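PDB 5OCP: periplasmic binding protein/LacI transcriptional regulator from Shewanella sp. ANA-3, which binds alpha- and beta-L-arabinofuranose in the periplasm and probably delivers the sugar to an ABC transporter for uptake into the cell. Local coordinates for residues A[83-88]-A[98-103]; A[108-113]-A[270-275]; A[114-119]-A[148-153]. All blocks are in the same frame, centred on the assembly; numbering follows the deposited sequence.

Contact 1 (A[83-88]-A[98-103]); sequences PVVIVD and LFLTRI. With FUB (beta-L-arabinofuranose), chain J; AHR (alpha-L-arabinofuranose), chain I.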
ATOM      1  N   PRO A  83       5.738  11.452 -21.285  1.00 17.54           N
ATOM      2  CA  PRO A  83       4.491  10.966 -20.643  1.00 18.16           C
ATOM      3  C   PRO A  83       4.751  10.558 -19.178  1.00 16.56           C
ATOM      4  O   PRO A  83       5.825   9.965 -18.860  1.00 15.82           O
ATOM      5  CB  PRO A  83       4.141   9.760 -21.504  1.00 19.83           C
ATOM      6  CG  PRO A  83       5.433   9.267 -22.075  1.00 22.15           C
ATOM      7  CD  PRO A  83       6.203  10.519 -22.322  1.00 21.04           C
ATOM      8  N   VAL A  84       3.733  10.747 -18.349  1.00 15.11           N
ATOM      9  CA  VAL A  84       3.847  10.432 -16.952  1.00 15.58           C
ATOM     10  C   VAL A  84       2.747   9.359 -16.609  1.00 15.09           C
ATOM     11  O   VAL A  84       1.637   9.557 -16.937  1.00 14.95           O
ATOM     12  CB  VAL A  84       3.652  11.668 -16.103  1.00 15.99           C
ATOM     13  CG1 VAL A  84       3.639  11.309 -14.641  1.00 16.06           C
ATOM     14  CG2 VAL A  84       4.771  12.665 -16.340  1.00 16.17           C
ATOM     15  N   VAL A  85       3.134   8.271 -15.945  1.00 14.50           N
ATOM     16  CA  VAL A  85       2.151   7.329 -15.436  1.00 13.74           C
ATOM     17  C   VAL A  85       2.204   7.403 -13.911  1.00 14.70           C
ATOM     18  O   VAL A  85       3.300   7.407 -13.304  1.00 14.18           O
ATOM     19  CB  VAL A  85       2.481   5.965 -15.874  1.00 14.16           C
ATOM     20  CG1 VAL A  85       1.486   4.967 -15.255  1.00 14.91           C
ATOM     21  CG2 VAL A  85       2.437   5.891 -17.407  1.00 15.53           C
ATOM     22  N   ILE A  86       1.020   7.504 -13.300  1.00 13.59           N
ATOM     23  CA  ILE A  86       0.945   7.471 -11.866  1.00 13.47           C
ATOM     24  C   ILE A  86       0.665   6.065 -11.464  1.00 14.72           C
ATOM     25  O   ILE A  86      -0.154   5.383 -12.087  1.00 13.48           O
ATOM     26  CB  ILE A  86      -0.225   8.378 -11.393  1.00 14.01           C
ATOM     27  CG1 ILE A  86      -0.112   9.802 -11.917  1.00 15.18           C
ATOM     28  CG2 ILE A  86      -0.365   8.373  -9.873  1.00 14.62           C
ATOM     29  CD1 ILE A  86       1.183  10.507 -11.509  1.00 17.82           C
ATOM     30  N   VAL A  87       1.308   5.568 -10.389  1.00 13.15           N
ATOM     31  CA  VAL A  87       1.085   4.239  -9.883  1.00 12.70           C
ATOM     32  C   VAL A  87       0.881   4.280  -8.348  1.00 13.21           C
ATOM     33  O   VAL A  87       1.393   5.141  -7.662  1.00 12.80           O
ATOM     34  CB  VAL A  87       2.222   3.268 -10.164  1.00 13.27           C
ATOM     35  CG1 VAL A  87       2.328   3.051 -11.679  1.00 13.01           C
ATOM     36  CG2 VAL A  87       3.546   3.752  -9.601  1.00 13.76           C
ATOM     37  N   ASP A  88       0.089   3.344  -7.888  1.00 12.95           N
ATOM     38  CA  ASP A  88      -0.072   3.054  -6.453  1.00 13.57           C
ATOM     39  C   ASP A  88      -0.974   4.103  -5.863  1.00 13.57           C
ATOM     40  O   ASP A  88      -2.213   3.944  -5.955  1.00 14.22           O
ATOM     41  CB  ASP A  88       1.303   2.808  -5.797  1.00 15.22           C
ATOM     42  CG  ASP A  88       1.254   2.907  -4.256  1.00 16.34           C
ATOM     43  OD1 ASP A  88       0.178   2.594  -3.662  1.00 15.39           O
ATOM     44  OD2 ASP A  88       2.268   3.364  -3.626  1.00 17.26           O
ATOM     45  N   LEU A  98      -2.403  16.125 -17.646  1.00 21.55           N
ATOM     46  CA  LEU A  98      -1.050  16.147 -17.020  1.00 20.60           C
ATOM     47  C   LEU A  98      -0.428  14.741 -16.730  1.00 20.30           C
ATOM     48  O   LEU A  98       0.727  14.671 -16.257  1.00 20.45           O
ATOM     49  CB  LEU A  98      -1.080  16.999 -15.809  1.00 21.48           C
ATOM     50  CG  LEU A  98      -1.245  18.490 -16.002  1.00 23.93           C
ATOM     51  CD1 LEU A  98      -1.547  19.082 -14.660  1.00 22.47           C
ATOM     52  CD2 LEU A  98      -0.017  19.125 -16.611  1.00 25.45           C
ATOM     53  N   PHE A  99      -1.171  13.657 -17.022  1.00 18.02           N
ATOM     54  CA  PHE A  99      -0.672  12.332 -16.935  1.00 16.10           C
ATOM     55  C   PHE A  99      -1.317  11.446 -18.033  1.00 17.48           C
ATOM     56  O   PHE A  99      -2.412  11.755 -18.583  1.00 18.88           O
ATOM     57  CB  PHE A  99      -0.840  11.811 -15.489  1.00 18.09           C
ATOM     58  CG  PHE A  99      -2.259  11.618 -15.080  1.00 16.89           C
ATOM     59  CD1 PHE A  99      -2.902  10.403 -15.331  1.00 17.51           C
ATOM     60  CD2 PHE A  99      -2.939  12.651 -14.445  1.00 20.02           C
ATOM     61  CE1 PHE A  99      -4.218  10.246 -14.973  1.00 19.46           C
ATOM     62  CE2 PHE A  99      -4.276  12.533 -14.134  1.00 21.63           C
ATOM     63  CZ  PHE A  99      -4.919  11.301 -14.407  1.00 19.26           C
ATOM     64  N   LEU A 100      -0.648  10.394 -18.375  1.00 16.72           N
ATOM     65  CA  LEU A 100      -1.064   9.465 -19.348  1.00 16.48           C
ATOM     66  C   LEU A 100      -2.157   8.584 -18.726  1.00 18.03           C
ATOM     67  O   LEU A 100      -3.214   8.458 -19.278  1.00 18.47           O
ATOM     68  CB  LEU A 100       0.130   8.656 -19.841  1.00 16.52           C
ATOM     69  CG  LEU A 100      -0.114   7.522 -20.780  1.00 16.36           C
ATOM     70  CD1 LEU A 100      -0.870   7.943 -22.074  1.00 19.17           C
ATOM     71  CD2 LEU A 100       1.106   6.778 -21.171  1.00 18.14           C
ATOM     72  N   THR A 101      -1.865   7.989 -17.573  1.00 14.65           N
ATOM     73  CA  THR A 101      -2.830   7.131 -16.896  1.00 14.65           C
ATOM     74  C   THR A 101      -2.361   6.743 -15.499  1.00 14.00           C
ATOM     75  O   THR A 101      -1.220   7.007 -15.119  1.00 12.81           O
ATOM     76  CB  THR A 101      -3.109   5.850 -17.706  1.00 15.20           C
ATOM     77  OG1 THR A 101      -4.224   5.154 -17.134  1.00 17.40           O
ATOM     78  CG2 THR A 101      -1.891   4.941 -17.700  1.00 16.66           C
ATOM     79  N   ARG A 102      -3.251   6.115 -14.737  1.00 13.81           N
ATOM     80  CA  ARG A 102      -2.935   5.686 -13.380  1.00 12.91           C
ATOM     81  C   ARG A 102      -3.216   4.198 -13.197  1.00 14.60           C
ATOM     82  O   ARG A 102      -4.307   3.720 -13.505  1.00 14.90           O
ATOM     83  CB  ARG A 102      -3.733   6.501 -12.361  1.00 14.80           C
ATOM     84  CG  ARG A 102      -3.713   5.926 -10.954  1.00 13.29           C
ATOM     85  CD  ARG A 102      -4.172   6.953  -9.931  1.00 14.40           C
ATOM     86  NE  ARG A 102      -4.012   6.471  -8.563  1.00 13.43           N
ATOM     87  CZ  ARG A 102      -5.004   5.994  -7.818  1.00 14.45           C
ATOM     88  NH1 ARG A 102      -6.234   5.932  -8.310  1.00 17.63           N
ATOM     89  NH2 ARG A 102      -4.767   5.576  -6.582  1.00 15.01           N
ATOM     90  N   ILE A 103      -2.223   3.472 -12.694  1.00 13.20           N
ATOM     91  CA  ILE A 103      -2.357   2.042 -12.470  1.00 14.53           C
ATOM     92  C   ILE A 103      -2.461   1.862 -10.966  1.00 13.76           C
ATOM     93  O   ILE A 103      -1.558   2.238 -10.266  1.00 14.22           O
ATOM     94  CB  ILE A 103      -1.165   1.255 -12.961  1.00 16.23           C
ATOM     95  CG1 ILE A 103      -0.769   1.633 -14.385  1.00 15.05           C
ATOM     96  CG2 ILE A 103      -1.424  -0.235 -12.777  1.00 15.72           C
ATOM     97  CD1 ILE A 103      -1.912   1.673 -15.418  1.00 16.15           C
TER
HETATM   98  O5  FUB J 408       0.355   2.837  -1.106  0.50 14.06           O
HETATM   99  C5  FUB J 408       0.374   1.513  -0.668  0.50 12.97           C
HETATM  100  C4  FUB J 408       0.668   1.450   0.822  0.50 12.74           C
HETATM  101  O4  FUB J 408       1.836   2.160   1.156  0.50 12.21           O
HETATM  102  C3  FUB J 408       0.831   0.004   1.314  0.50 12.38           C
HETATM  103  O3  FUB J 408      -0.436  -0.517   1.573  0.50 12.84           O
HETATM  104  C2  FUB J 408       1.689   0.236   2.553  0.50 12.46           C
HETATM  105  O2  FUB J 408       2.440  -0.884   2.960  0.50 12.95           O
HETATM  106  C1  FUB J 408       2.512   1.484   2.232  0.50 12.39           C
HETATM  107  O1  FUB J 408       3.686   1.066   1.734  0.50 13.65           O
HETATM  108  O5  AHR I 407       0.356   2.838  -1.106  0.50  9.68           O
HETATM  109  C5  AHR I 407       0.368   1.513  -0.672  0.50  9.29           C
HETATM  110  C4  AHR I 407       0.657   1.448   0.816  0.50  9.24           C
HETATM  111  O4  AHR I 407       1.836   2.147   1.137  0.50  8.99           O
HETATM  112  C3  AHR I 407       0.813  -0.004   1.306  0.50  9.08           C
HETATM  113  O3  AHR I 407      -0.449  -0.518   1.583  0.50  9.41           O
HETATM  114  C2  AHR I 407       1.728   0.232   2.497  0.50  9.17           C
HETATM  115  O2  AHR I 407       2.443  -0.880   2.950  0.50  9.41           O
HETATM  116  C1  AHR I 407       2.672   1.253   1.887  0.50  9.47           C
HETATM  117  O1  AHR I 407       3.274   1.928   2.870  0.50 10.09           O
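Arg102 carries CG anti to its own backbone N (chi1 167°) and runs extended from CG to NE, while Ile86 has CG2 anti to its N. These torsions bring Arg102 CD to 4.1 Å from Ile86 CG2, and that methyl also lies at the edge of the guanidinium, near its plane. Farther along, Arg102 NH2 makes a weak bond to Asp88 O (3.1 Å, bent to 130° at the hydrogen), and its NE is held by Arg89 O. Ile86 CG1 turns instead to Phe99 CB, the two side chains crossing at about a right angle. On the other face aliphatic groups meet, with Val85 CG1 4.1 Å from Ile103 CG1. Ile86 shows the parallel pairing most plainly: its N donates to Thr101 O (2.9 Å) and its O accepts from Ile103 N (2.9 Å), on either side of Arg102. A further bond, Asp88 N to Ile103 O (3.1 Å), extends the pairing past the end of strand 84-87. Backbone bonding thus fixes the main chain of Asp88, whose OD1 lies 2.6 Å from O5 of either arabinofuranose anomer; Arg15, in salt bridge with OD2, helps hold the carboxylate and probably favours its charged form.

Contact 2 (A[108-113]-A[270-275]); sequences SEEGRK and STTGDV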
ATOM      1  N   SER A 108     -10.499   2.048  -1.552  1.00 13.74           N
ATOM      2  CA  SER A 108     -11.831   2.041  -0.859  1.00 14.97           C
ATOM      3  C   SER A 108     -12.445   0.661  -0.873  1.00 14.09           C
ATOM      4  O   SER A 108     -12.925   0.201   0.151  1.00 13.15           O
ATOM      5  CB  SER A 108     -12.822   3.033  -1.503  1.00 18.74           C
ATOM      6  OG  SER A 108     -12.308   4.312  -1.377  1.00 30.64           O
ATOM      7  N   GLU A 109     -12.222  -0.092  -1.967  1.00 12.47           N
ATOM      8  CA  GLU A 109     -12.709  -1.456  -2.073  1.00 13.22           C
ATOM      9  C   GLU A 109     -11.950  -2.370  -1.097  1.00 12.75           C
ATOM     10  O   GLU A 109     -12.550  -3.240  -0.457  1.00 11.64           O
ATOM     11  CB  GLU A 109     -12.613  -2.005  -3.505  1.00 16.14           C
ATOM     12  CG  GLU A 109     -13.072  -3.436  -3.600  1.00 19.23           C
ATOM     13  CD  GLU A 109     -13.015  -4.030  -5.031  1.00 27.09           C
ATOM     14  OE1 GLU A 109     -13.025  -3.265  -6.051  1.00 32.83           O
ATOM     15  OE2 GLU A 109     -12.977  -5.287  -5.146  1.00 29.71           O
ATOM     16  N   GLU A 110     -10.644  -2.129  -0.953  1.00 12.35           N
ATOM     17  CA  GLU A 110      -9.826  -2.909  -0.004  1.00 10.94           C
ATOM     18  C   GLU A 110     -10.389  -2.717   1.411  1.00 11.42           C
ATOM     19  O   GLU A 110     -10.645  -3.693   2.136  1.00 11.56           O
ATOM     20  CB  GLU A 110      -8.368  -2.503  -0.028  1.00 12.32           C
ATOM     21  CG  GLU A 110      -7.650  -2.857  -1.312  1.00 12.29           C
ATOM     22  CD  GLU A 110      -6.306  -2.169  -1.477  1.00 14.00           C
ATOM     23  OE1 GLU A 110      -5.835  -1.350  -0.671  1.00 14.65           O
ATOM     24  OE2 GLU A 110      -5.681  -2.444  -2.486  1.00 14.62           O
ATOM     25  N   GLY A 111     -10.635  -1.478   1.789  1.00 12.47           N
ATOM     26  CA  GLY A 111     -11.235  -1.148   3.115  1.00 12.96           C
ATOM     27  C   GLY A 111     -12.622  -1.698   3.308  1.00 12.34           C
ATOM     28  O   GLY A 111     -12.940  -2.275   4.372  1.00 10.50           O
ATOM     29  N   ARG A 112     -13.437  -1.660   2.256  1.00 10.83           N
ATOM     30  CA  ARG A 112     -14.762  -2.280   2.300  1.00 13.55           C
ATOM     31  C   ARG A 112     -14.689  -3.808   2.498  1.00 12.98           C
ATOM     32  O   ARG A 112     -15.443  -4.332   3.314  1.00 12.99           O
ATOM     33  CB  ARG A 112     -15.604  -1.946   1.064  1.00 15.17           C
ATOM     34  CG  ARG A 112     -15.988  -0.535   0.940  1.00 21.06           C
ATOM     35  CD  ARG A 112     -17.177  -0.347  -0.027  1.00 24.82           C
ATOM     36  NE  ARG A 112     -16.879  -0.803  -1.403  1.00 30.66           N
ATOM     37  CZ  ARG A 112     -16.230  -0.082  -2.316  1.00 30.69           C
ATOM     38  NH1 ARG A 112     -15.812   1.137  -2.049  1.00 26.79           N
ATOM     39  NH2 ARG A 112     -16.035  -0.583  -3.513  1.00 34.60           N
ATOM     40  N   LYS A 113     -13.859  -4.530   1.719  1.00 12.02           N
ATOM     41  CA  LYS A 113     -13.795  -5.994   1.814  1.00 14.19           C
ATOM     42  C   LYS A 113     -13.318  -6.453   3.179  1.00 13.02           C
ATOM     43  O   LYS A 113     -13.856  -7.395   3.755  1.00 12.87           O
ATOM     44  CB  LYS A 113     -12.864  -6.562   0.718  1.00 15.14           C
ATOM     45  CG  LYS A 113     -13.511  -6.526  -0.670  1.00 21.27           C
ATOM     46  CD  LYS A 113     -12.440  -6.611  -1.716  1.00 23.69           C
ATOM     47  CE  LYS A 113     -12.151  -7.989  -2.139  1.00 32.97           C
ATOM     48  NZ  LYS A 113     -11.878  -7.826  -3.607  1.00 33.43           N
ATOM     49  N   SER A 270      -7.484  -0.387 -13.104  1.00 12.86           N
ATOM     50  CA  SER A 270      -7.477  -0.811 -11.732  1.00 14.54           C
ATOM     51  C   SER A 270      -7.944  -2.242 -11.555  1.00 13.87           C
ATOM     52  O   SER A 270      -8.931  -2.635 -12.142  1.00 13.43           O
ATOM     53  CB  SER A 270      -8.361   0.160 -10.969  1.00 16.53           C
ATOM     54  OG  SER A 270      -8.458  -0.155  -9.574  1.00 17.66           O
ATOM     55  N   THR A 271      -7.308  -2.973 -10.605  1.00 12.45           N
ATOM     56  CA  THR A 271      -7.777  -4.289 -10.187  1.00 13.60           C
ATOM     57  C   THR A 271      -7.413  -4.383  -8.697  1.00 13.51           C
ATOM     58  O   THR A 271      -6.349  -3.841  -8.331  1.00 14.54           O
ATOM     59  CB  THR A 271      -7.050  -5.459 -10.907  1.00 15.80           C
ATOM     60  OG1 THR A 271      -7.382  -5.424 -12.304  1.00 16.59           O
ATOM     61  CG2 THR A 271      -7.464  -6.795 -10.394  1.00 18.35           C
ATOM     62  N   THR A 272      -8.294  -4.991  -7.923  1.00 14.52           N
ATOM     63  CA  THR A 272      -8.142  -5.065  -6.461  1.00 14.71           C
ATOM     64  C   THR A 272      -8.040  -6.521  -6.047  1.00 16.47           C
ATOM     65  O   THR A 272      -8.664  -7.399  -6.631  1.00 16.77           O
ATOM     66  CB  THR A 272      -9.296  -4.301  -5.798  1.00 16.92           C
ATOM     67  OG1 THR A 272      -9.260  -2.950  -6.288  1.00 16.67           O
ATOM     68  CG2 THR A 272      -9.234  -4.280  -4.273  1.00 16.01           C
ATOM     69  N   GLY A 273      -7.245  -6.784  -5.024  1.00 12.95           N
ATOM     70  CA  GLY A 273      -7.056  -8.118  -4.531  1.00 15.28           C
ATOM     71  C   GLY A 273      -8.193  -8.641  -3.669  1.00 13.31           C
ATOM     72  O   GLY A 273      -9.137  -7.942  -3.243  1.00 13.74           O
ATOM     73  N   ASP A 274      -7.963  -9.897  -3.267  1.00 15.72           N
ATOM     74  CA  ASP A 274      -8.919 -10.679  -2.464  1.00 15.16           C
ATOM     75  C   ASP A 274      -8.500 -10.701  -0.977  1.00 13.35           C
ATOM     76  O   ASP A 274      -7.376 -10.387  -0.641  1.00 12.85           O
ATOM     77  CB  ASP A 274      -9.011 -12.125  -2.932  1.00 18.32           C
ATOM     78  CG  ASP A 274      -9.788 -12.296  -4.225  1.00 29.85           C
ATOM     79  OD1 ASP A 274     -10.499 -11.342  -4.665  1.00 33.02           O
ATOM     80  OD2 ASP A 274      -9.617 -13.404  -4.822  1.00 35.16           O
ATOM     81  N   VAL A 275      -9.489 -11.017  -0.120  1.00 14.08           N
ATOM     82  CA  VAL A 275      -9.268 -11.243   1.319  1.00 13.58           C
ATOM     83  C   VAL A 275      -8.699 -12.667   1.538  1.00 12.70           C
ATOM     84  O   VAL A 275      -9.308 -13.658   1.064  1.00 14.07           O
ATOM     85  CB  VAL A 275     -10.591 -11.137   2.058  1.00 14.17           C
ATOM     86  CG1 VAL A 275     -10.360 -11.366   3.501  1.00 15.22           C
ATOM     87  CG2 VAL A 275     -11.205  -9.777   1.921  1.00 16.09           C
TER
HETATM   88  O   HOH W   1      -5.575  -4.859  -3.742  1.00 13.79           O
HETATM   89  O   HOH W   2     -12.773 -10.040  -4.912  1.00 29.82           O
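Lys113 reaches from helix 107-121 to segment 270-275 and gathers most charged and polar contacts. Its NZ donates to Gly273 O at 2.8 Å, approaching from above the carbonyl plane, 38° out of it. NZ also forms a salt bridge with Glu109 OE2 (3.2 Å), met on the anti side of the carboxylate, and a long one with Asp274 OD1 (3.9 Å). The chain bends at chi3 (92°) and again at chi4 to set NZ among these three oxygens. Of two waters, one accepts from Lys113 NZ and donates to Asp274 OD1, while the other links Glu110 OE2 to Gly273 N. Glu110 OE2 is also hydrogen-bonded to Ser105 OG, and OE1 forms a salt bridge with the pocket residue Arg143.

Apolar packing centres on Thr272, whose CG2 lies 3.6 Å from Glu110 CG and 4.0 Å from Glu109 CG; its OG1 is bonded to Asp106 N. Lys113 CB meets Val275 CG2 at 3.8 Å. An alanine at Glu109 would probably leave Lys113 NZ without its nearer carboxylate and open a gap beside Thr272.

Helix 107-121 is thereby joined to the segment passing from edge strand 268-270 of one sheet to edge strand 275-277 of the other, consistent with an interdomain connection of periplasmic binding proteins, and Glu110 and Val275 both pack on Val241 of strand 239-242.

Contact 3 (A[114-119]-A[148-153]); sequences IGQWLM and NQVIAN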
ATOM      1  N   ILE A 114     -12.324  -5.733   3.733  1.00 10.79           N
ATOM      2  CA  ILE A 114     -11.784  -6.140   5.053  1.00 11.65           C
ATOM      3  C   ILE A 114     -12.808  -5.789   6.141  1.00 12.17           C
ATOM      4  O   ILE A 114     -13.007  -6.567   7.084  1.00 13.11           O
ATOM      5  CB  ILE A 114     -10.323  -5.628   5.229  1.00 13.96           C
ATOM      6  CG1 ILE A 114      -9.615  -6.483   6.291  1.00 16.90           C
ATOM      7  CG2 ILE A 114     -10.268  -4.158   5.472  1.00 14.23           C
ATOM      8  CD1 ILE A 114      -9.325  -7.867   5.817  1.00 15.72           C
ATOM      9  N   GLY A 115     -13.454  -4.641   6.012  1.00 11.46           N
ATOM     10  CA  GLY A 115     -14.546  -4.277   6.944  1.00 12.25           C
ATOM     11  C   GLY A 115     -15.682  -5.260   6.927  1.00 12.30           C
ATOM     12  O   GLY A 115     -16.212  -5.658   7.952  1.00 11.59           O
ATOM     13  N   GLN A 116     -16.103  -5.689   5.746  1.00 13.26           N
ATOM     14  CA  GLN A 116     -17.170  -6.661   5.659  1.00 13.03           C
ATOM     15  C   GLN A 116     -16.789  -7.969   6.249  1.00 13.54           C
ATOM     16  O   GLN A 116     -17.584  -8.578   6.960  1.00 15.04           O
ATOM     17  CB  GLN A 116     -17.624  -6.843   4.198  1.00 16.35           C
ATOM     18  CG  GLN A 116     -18.935  -7.591   4.036  1.00 17.14           C
ATOM     19  CD  GLN A 116     -20.106  -6.900   4.714  1.00 17.82           C
ATOM     20  OE1 GLN A 116     -20.470  -5.798   4.360  1.00 18.68           O
ATOM     21  NE2 GLN A 116     -20.627  -7.500   5.769  1.00 19.52           N
ATOM     22  N   TRP A 117     -15.561  -8.414   6.002  1.00 12.25           N
ATOM     23  CA  TRP A 117     -15.078  -9.650   6.547  1.00 12.73           C
ATOM     24  C   TRP A 117     -15.147  -9.615   8.095  1.00 12.52           C
ATOM     25  O   TRP A 117     -15.612 -10.560   8.746  1.00 13.49           O
ATOM     26  CB  TRP A 117     -13.636  -9.983   6.087  1.00 13.87           C
ATOM     27  CG  TRP A 117     -13.189 -11.308   6.648  1.00 14.13           C
ATOM     28  CD1 TRP A 117     -13.370 -12.567   6.067  1.00 14.69           C
ATOM     29  CD2 TRP A 117     -12.513 -11.555   7.902  1.00 15.30           C
ATOM     30  NE1 TRP A 117     -12.876 -13.541   6.936  1.00 15.95           N
ATOM     31  CE2 TRP A 117     -12.415 -12.948   8.073  1.00 15.62           C
ATOM     32  CE3 TRP A 117     -12.092 -10.735   8.930  1.00 13.47           C
ATOM     33  CZ2 TRP A 117     -11.796 -13.516   9.168  1.00 15.45           C
ATOM     34  CZ3 TRP A 117     -11.519 -11.311  10.072  1.00 16.23           C
ATOM     35  CH2 TRP A 117     -11.393 -12.686  10.170  1.00 18.36           C
ATOM     36  N   LEU A 118     -14.652  -8.504   8.648  1.00 12.14           N
ATOM     37  CA  LEU A 118     -14.671  -8.337  10.097  1.00 11.61           C
ATOM     38  C   LEU A 118     -16.109  -8.317  10.662  1.00 13.65           C
ATOM     39  O   LEU A 118     -16.367  -8.922  11.718  1.00 14.22           O
ATOM     40  CB  LEU A 118     -13.937  -7.056  10.493  1.00 12.93           C
ATOM     41  CG  LEU A 118     -13.810  -6.837  11.989  1.00 13.16           C
ATOM     42  CD1 LEU A 118     -12.969  -7.903  12.683  1.00 14.03           C
ATOM     43  CD2 LEU A 118     -13.272  -5.429  12.237  1.00 14.96           C
ATOM     44  N   MET A 119     -17.025  -7.651   9.974  1.00 13.75           N
ATOM     45  CA  MET A 119     -18.427  -7.674  10.439  1.00 14.22           C
ATOM     46  C   MET A 119     -18.999  -9.061  10.401  1.00 15.59           C
ATOM     47  O   MET A 119     -19.770  -9.435  11.295  1.00 16.15           O
ATOM     48  CB  MET A 119     -19.304  -6.693   9.671  1.00 14.59           C
ATOM     49  CG  MET A 119     -18.833  -5.228   9.726  1.00 15.29           C
ATOM     50  SD  MET A 119     -19.029  -4.594  11.399  1.00 17.54           S
ATOM     51  CE  MET A 119     -17.373  -4.819  12.086  1.00 15.70           C
ATOM     52  N   ASN A 148     -15.103   2.524   6.823  1.00 13.12           N
ATOM     53  CA  ASN A 148     -16.090   3.342   7.564  1.00 14.50           C
ATOM     54  C   ASN A 148     -17.468   3.172   6.936  1.00 15.74           C
ATOM     55  O   ASN A 148     -18.468   3.052   7.642  1.00 15.74           O
ATOM     56  CB  ASN A 148     -15.612   4.788   7.675  1.00 14.23           C
ATOM     57  CG  ASN A 148     -14.464   4.968   8.705  1.00 15.98           C
ATOM     58  OD1 ASN A 148     -14.204   4.086   9.479  1.00 19.85           O
ATOM     59  ND2 ASN A 148     -13.711   6.026   8.620  1.00 17.07           N
ATOM     60  N   GLN A 149     -17.534   3.105   5.609  1.00 17.07           N
ATOM     61  CA  GLN A 149     -18.788   3.020   4.913  1.00 19.94           C
ATOM     62  C   GLN A 149     -19.459   1.664   5.268  1.00 20.63           C
ATOM     63  O   GLN A 149     -20.703   1.622   5.498  1.00 18.65           O
ATOM     64  CB  GLN A 149     -18.526   3.212   3.415  1.00 24.71           C
ATOM     65  CG  GLN A 149     -19.673   3.156   2.441  1.00 35.69           C
ATOM     66  CD  GLN A 149     -19.149   3.472   1.035  1.00 41.58           C
ATOM     67  OE1 GLN A 149     -17.912   3.506   0.791  1.00 45.13           O
ATOM     68  NE2 GLN A 149     -20.063   3.750   0.125  1.00 55.47           N
ATOM     69  N   VAL A 150     -18.671   0.591   5.467  1.00 16.17           N
ATOM     70  CA  VAL A 150     -19.258  -0.728   5.782  1.00 17.76           C
ATOM     71  C   VAL A 150     -19.707  -0.767   7.200  1.00 19.59           C
ATOM     72  O   VAL A 150     -20.861  -1.195   7.459  1.00 21.04           O
ATOM     73  CB  VAL A 150     -18.271  -1.867   5.568  1.00 19.35           C
ATOM     74  CG1 VAL A 150     -18.760  -3.186   6.183  1.00 20.57           C
ATOM     75  CG2 VAL A 150     -18.071  -1.981   4.085  1.00 18.88           C
ATOM     76  N   ILE A 151     -18.878  -0.258   8.112  1.00 17.20           N
ATOM     77  CA  ILE A 151     -19.210  -0.396   9.508  1.00 20.79           C
ATOM     78  C   ILE A 151     -20.337   0.571   9.934  1.00 20.55           C
ATOM     79  O   ILE A 151     -20.990   0.314  10.970  1.00 19.70           O
ATOM     80  CB  ILE A 151     -17.987  -0.445  10.410  1.00 24.84           C
ATOM     81  CG1 ILE A 151     -17.449   0.916  10.604  1.00 26.61           C
ATOM     82  CG2 ILE A 151     -16.962  -1.526  10.008  1.00 25.50           C
ATOM     83  CD1 ILE A 151     -17.790   1.323  12.004  1.00 29.44           C
ATOM     84  N   ALA A 152     -20.594   1.615   9.134  1.00 20.65           N
ATOM     85  CA  ALA A 152     -21.766   2.527   9.380  1.00 25.15           C
ATOM     86  C   ALA A 152     -23.105   1.792   9.352  1.00 26.42           C
ATOM     87  O   ALA A 152     -24.035   2.254   9.997  1.00 25.54           O
ATOM     88  CB  ALA A 152     -21.783   3.676   8.397  1.00 25.27           C
ATOM     89  N   ASN A 153     -23.179   0.648   8.662  1.00 24.59           N
ATOM     90  CA  ASN A 153     -24.391  -0.219   8.591  1.00 27.98           C
ATOM     91  C   ASN A 153     -24.639  -1.088   9.816  1.00 25.82           C
ATOM     92  O   ASN A 153     -25.631  -1.815   9.864  1.00 27.06           O
ATOM     93  CB  ASN A 153     -24.275  -1.186   7.409  1.00 32.28           C
ATOM     94  CG  ASN A 153     -24.031  -0.484   6.101  1.00 39.58           C
ATOM     95  OD1 ASN A 153     -23.162  -0.881   5.296  1.00 45.70           O
ATOM     96  ND2 ASN A 153     -24.769   0.554   5.885  1.00 31.16           N
TER
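Gln116, which touches Val150 across the contact, has its amide nitrogen gripped twice: NE2 is hydrogen-bonded to Tyr154 OH and to Asp120 OD1. With both bonds fixing the amide, OE1 sits 3.6 Å from Val150 CG1, the two side chains crossing at about a right angle. The bend at chi2 (60°) brings CD back toward the neighbouring helix, although the bond from CA to CB does not point there.

No hydrogen bond joins the two segments themselves, and the remaining contact is van der Waals. Val150 is the central group: its CG1, anti to the backbone N, lies against the helix backbone, 3.8 Å from Gly115 C and 3.7 Å from Gln116 N. Glycine at 115 permits this, since the CA atoms of Gly115 and Val150 are 6.0 Å apart and a beta carbon on the glycine would press tightly on Val150 CB. Met119 adds a further contact. Its CG is 4.1 Å from Val150 CG1, and the bends at chi2 (-68°) and chi3 carry CE to 3.9 Å from Ile151 CG2, with SD 4.0 Å from the same methyl.

Close helix packing over a glycine here joins helix 107-121, which leads into strand 126-132, to helix 138-151, the helix of the beta-alpha-beta crossover from strand 126-132 to strand 157-164, in the layered alpha/beta fold of periplasmic binding proteins.

Contacts 1 and 3 are buried and contact 2 lies at the surface, and their chemistry follows. Contact 1, within one parallel sheet, rests on backbone hydrogen bonds; contact 3, between two helices, rests on apolar packing; contact 2, helix against an irregular segment, relies on charges and waters. Contacts 2 and 3 share helix 107-121 on successive turns and touch, as Arg112 O meets Val150 CG2 at 3.6 Å. Contact 1 stands apart, its centre 31 Å from that of contact 3, yet its strand 101-104 is followed in the chain by the same helix. Contact 1 supplies a sugar-binding residue directly, whereas contact 2 approaches the pocket through Glu110 and Arg143.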